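Local coordinates for protein exopolygalacturonase (Yersinia enterocolitica, PDB 2UVF) that probably hydrolyses pectic polygalacturonan from a chain end as a family 28 glycoside hydrolase with exo-activity, and binds digalacturonic acid, at residues Leu465-Thr470 / Ala517-Phe522. Numbering follows the deposited sequence.
Sequences LRAKST and AQFYDF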
ATOM      1  N   LEU A 465      -8.994  -2.468  -8.711  1.00 26.19           N
ATOM      2  CA  LEU A 465      -8.155  -3.637  -8.696  1.00 27.26           C
ATOM      3  C   LEU A 465      -7.467  -3.720 -10.043  1.00 27.91           C
ATOM      4  O   LEU A 465      -8.128  -3.789 -11.085  1.00 28.16           O
ATOM      5  CB  LEU A 465      -8.974  -4.897  -8.387  1.00 27.00           C
ATOM      6  CG  LEU A 465      -8.262  -6.247  -8.403  1.00 27.88           C
ATOM      7  CD1 LEU A 465      -7.063  -6.277  -7.474  1.00 27.81           C
ATOM      8  CD2 LEU A 465      -9.250  -7.369  -8.041  1.00 27.27           C
ATOM      9  N   ARG A 466      -6.134  -3.676 -10.028  0.50 28.45           N
ATOM     10  CA  ARG A 466      -5.325  -3.692 -11.250  0.50 29.14           C
ATOM     11  C   ARG A 466      -4.334  -4.857 -11.217  0.50 29.65           C
ATOM     12  O   ARG A 466      -3.476  -4.924 -10.351  0.50 29.51           O
ATOM     13  CB  ARG A 466      -4.598  -2.342 -11.445  0.50 28.85           C
ATOM     14  CG  ARG A 466      -3.551  -2.277 -12.595  0.50 29.16           C
ATOM     15  CD  ARG A 466      -4.148  -2.468 -13.998  0.50 29.61           C
ATOM     16  NE  ARG A 466      -3.443  -1.673 -15.013  0.50 31.86           N
ATOM     17  CZ  ARG A 466      -3.260  -2.038 -16.284  0.50 31.22           C
ATOM     18  NH1 ARG A 466      -3.700  -3.212 -16.721  0.50 30.35           N
ATOM     19  NH2 ARG A 466      -2.608  -1.233 -17.119  0.50 31.19           N
ATOM     20  N   ALA A 467      -4.489  -5.776 -12.164  1.00 30.16           N
ATOM     21  CA  ALA A 467      -3.658  -6.984 -12.266  1.00 31.28           C
ATOM     22  C   ALA A 467      -3.012  -6.971 -13.630  1.00 32.70           C
ATOM     23  O   ALA A 467      -3.687  -7.109 -14.660  1.00 32.52           O
ATOM     24  CB  ALA A 467      -4.475  -8.293 -12.035  1.00 30.80           C
ATOM     25  N   LYS A 468      -1.701  -6.764 -13.626  1.00 34.78           N
ATOM     26  CA  LYS A 468      -0.910  -6.587 -14.850  1.00 37.09           C
ATOM     27  C   LYS A 468       0.262  -7.555 -14.878  1.00 38.03           C
ATOM     28  O   LYS A 468       0.893  -7.793 -13.856  1.00 37.78           O
ATOM     29  CB  LYS A 468      -0.417  -5.131 -14.984  1.00 37.02           C
ATOM     30  CG  LYS A 468      -0.476  -4.327 -13.676  1.00 37.76           C
ATOM     31  CD  LYS A 468       0.770  -3.483 -13.414  1.00 38.56           C
ATOM     32  CE  LYS A 468       0.622  -2.028 -13.803  1.00 38.75           C
ATOM     33  NZ  LYS A 468       1.542  -1.174 -12.966  1.00 41.28           N
ATOM     34  N   SER A 469       0.532  -8.128 -16.049  1.00 39.84           N
ATOM     35  CA  SER A 469       1.751  -8.922 -16.260  1.00 41.39           C
ATOM     36  C   SER A 469       2.086  -8.959 -17.741  1.00 43.08           C
ATOM     37  O   SER A 469       1.405  -8.307 -18.540  1.00 43.47           O
ATOM     38  CB  SER A 469       1.592 -10.343 -15.720  1.00 41.22           C
ATOM     39  OG  SER A 469       2.846 -10.989 -15.610  1.00 39.55           O
ATOM     40  N   THR A 470       3.168  -9.663 -18.085  1.00 44.79           N
ATOM     41  CA  THR A 470       3.409 -10.143 -19.464  1.00 46.45           C
ATOM     42  C   THR A 470       3.803 -11.619 -19.408  1.00 47.08           C
ATOM     43  O   THR A 470       4.131 -12.139 -18.337  1.00 47.24           O
ATOM     44  CB  THR A 470       4.460  -9.302 -20.285  1.00 46.39           C
ATOM     45  OG1 THR A 470       5.784  -9.488 -19.765  1.00 47.82           O
ATOM     46  CG2 THR A 470       4.120  -7.804 -20.296  1.00 47.76           C
ATOM     47  N   ALA A 517       3.047 -16.332 -17.711  1.00 60.69           N
ATOM     48  CA  ALA A 517       2.284 -15.658 -16.661  1.00 59.03           C
ATOM     49  C   ALA A 517       0.791 -15.891 -16.821  1.00 57.63           C
ATOM     50  O   ALA A 517       0.293 -16.068 -17.940  1.00 57.64           O
ATOM     51  CB  ALA A 517       2.595 -14.157 -16.638  1.00 58.81           C
ATOM     52  N   GLN A 518       0.088 -15.877 -15.689  1.00 55.72           N
ATOM     53  CA  GLN A 518      -1.347 -16.157 -15.641  1.00 53.80           C
ATOM     54  C   GLN A 518      -2.002 -15.608 -14.374  1.00 51.78           C
ATOM     55  O   GLN A 518      -1.408 -15.611 -13.294  1.00 51.00           O
ATOM     56  CB  GLN A 518      -1.610 -17.665 -15.773  1.00 53.81           C
ATOM     57  CG  GLN A 518      -0.886 -18.527 -14.728  1.00 54.88           C
ATOM     58  CD  GLN A 518      -0.658 -19.979 -15.172  1.00 54.90           C
ATOM     59  OE1 GLN A 518      -1.609 -20.721 -15.434  1.00 55.96           O
ATOM     60  NE2 GLN A 518       0.609 -20.387 -15.234  1.00 55.27           N
ATOM     61  N   PHE A 519      -3.234 -15.137 -14.529  1.00 49.83           N
ATOM     62  CA  PHE A 519      -4.068 -14.732 -13.408  1.00 48.02           C
ATOM     63  C   PHE A 519      -5.242 -15.694 -13.277  1.00 46.69           C
ATOM     64  O   PHE A 519      -5.927 -15.991 -14.254  1.00 46.31           O
ATOM     65  CB  PHE A 519      -4.566 -13.298 -13.591  1.00 47.65           C
ATOM     66  CG  PHE A 519      -3.466 -12.273 -13.653  1.00 47.70           C
ATOM     67  CD1 PHE A 519      -2.701 -11.978 -12.521  1.00 47.33           C
ATOM     68  CD2 PHE A 519      -3.201 -11.591 -14.841  1.00 46.50           C
ATOM     69  CE1 PHE A 519      -1.680 -11.036 -12.571  1.00 46.81           C
ATOM     70  CE2 PHE A 519      -2.196 -10.640 -14.902  1.00 46.51           C
ATOM     71  CZ  PHE A 519      -1.429 -10.362 -13.765  1.00 47.46           C
ATOM     72  N   TYR A 520      -5.438 -16.211 -12.072  1.00 45.53           N
ATOM     73  CA  TYR A 520      -6.563 -17.091 -11.794  1.00 44.26           C
ATOM     74  C   TYR A 520      -7.008 -17.037 -10.328  1.00 43.73           C
ATOM     75  O   TYR A 520      -6.226 -16.680  -9.432  1.00 43.45           O
ATOM     76  CB  TYR A 520      -6.297 -18.533 -12.282  1.00 44.65           C
ATOM     77  CG  TYR A 520      -5.271 -19.314 -11.503  1.00 44.37           C
ATOM     78  CD1 TYR A 520      -5.631 -20.024 -10.361  1.00 44.03           C
ATOM     79  CD2 TYR A 520      -3.935 -19.365 -11.925  1.00 44.90           C
ATOM     80  CE1 TYR A 520      -4.682 -20.744  -9.632  1.00 44.99           C
ATOM     81  CE2 TYR A 520      -2.979 -20.087 -11.205  1.00 44.55           C
ATOM     82  CZ  TYR A 520      -3.363 -20.772 -10.066  1.00 44.77           C
ATOM     83  OH  TYR A 520      -2.423 -21.481  -9.345  1.00 45.95           O
ATOM     84  N   ASP A 521      -8.270 -17.397 -10.093  1.00 42.42           N
ATOM     85  CA  ASP A 521      -8.832 -17.416  -8.749  1.00 41.92           C
ATOM     86  C   ASP A 521      -8.875 -15.977  -8.188  1.00 40.96           C
ATOM     87  O   ASP A 521      -8.218 -15.643  -7.201  1.00 40.86           O
ATOM     88  CB  ASP A 521      -8.063 -18.408  -7.855  1.00 42.16           C
ATOM     89  CG  ASP A 521      -8.700 -18.605  -6.498  1.00 43.16           C
ATOM     90  OD1 ASP A 521      -9.927 -18.387  -6.367  1.00 44.48           O
ATOM     91  OD2 ASP A 521      -7.958 -18.972  -5.550  1.00 43.96           O
ATOM     92  N   PHE A 522      -9.639 -15.135  -8.882  1.00 40.07           N
ATOM     93  CA  PHE A 522      -9.914 -13.755  -8.484  1.00 38.68           C
ATOM     94  C   PHE A 522     -11.385 -13.652  -8.148  1.00 38.00           C
ATOM     95  O   PHE A 522     -12.242 -14.134  -8.886  1.00 37.61           O
ATOM     96  CB  PHE A 522      -9.600 -12.767  -9.616  1.00 38.23           C
ATOM     97  CG  PHE A 522      -8.176 -12.262  -9.628  1.00 38.88           C
ATOM     98  CD1 PHE A 522      -7.093 -13.141  -9.574  1.00 37.24           C
ATOM     99  CD2 PHE A 522      -7.917 -10.887  -9.721  1.00 38.16           C
ATOM    100  CE1 PHE A 522      -5.786 -12.663  -9.592  1.00 37.28           C
ATOM    101  CE2 PHE A 522      -6.597 -10.406  -9.746  1.00 35.13           C
ATOM    102  CZ  PHE A 522      -5.545 -11.292  -9.683  1.00 37.03           C
TER
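Phe519 stands on its strand with CG anti to the carbonyl carbon (chi1 -62°), which sends the ring tip first into the strand across from it. Its CZ ends 3.5 Å from Lys468 C, so the peptide between Lys468 and Ser469 meets the ring at its edge, near the ring plane. Ala467 lies over one face instead: its CB is 4.0 Å from the centroid of the Phe519 ring, only 12° off the normal, a well-centred CH-pi contact. Ser469 closes in obliquely, CB to CZ of Phe519 at 3.6 Å. The same Ala467 methyl touches a second ring, with CE2 of Phe522 3.8 Å from its CB, and the CD2 methyl of Leu465, whose CG is anti to the backbone N, reaches CD2 of Phe522 at 4.1 Å.

This is the interior of the right-handed parallel beta-helix of family 28. The strands 466-470 and 518-522 run at 142° to each other, on different faces, and no hydrogen bond joins them; the backbone of 465-467 pairs instead with strands 438-441 and 493-500, and Met497 of the latter touches both phenylalanine rings.

Toward Thr470 the packing turns partly polar. Ala517 pushes its CB to 3.1 Å from Thr470 O and 3.3 Å from Ser469 OG, a tight fit for a methyl. That buried hydroxyl, swung anti to its own N, is hydrogen-bonded to Thr444 OG1. Lys468, its CB pointing away from 517-522, extends to the bound galacturonic acid, so the residue whose carbonyl carbon packs on the ring edge also lines the glycan pocket.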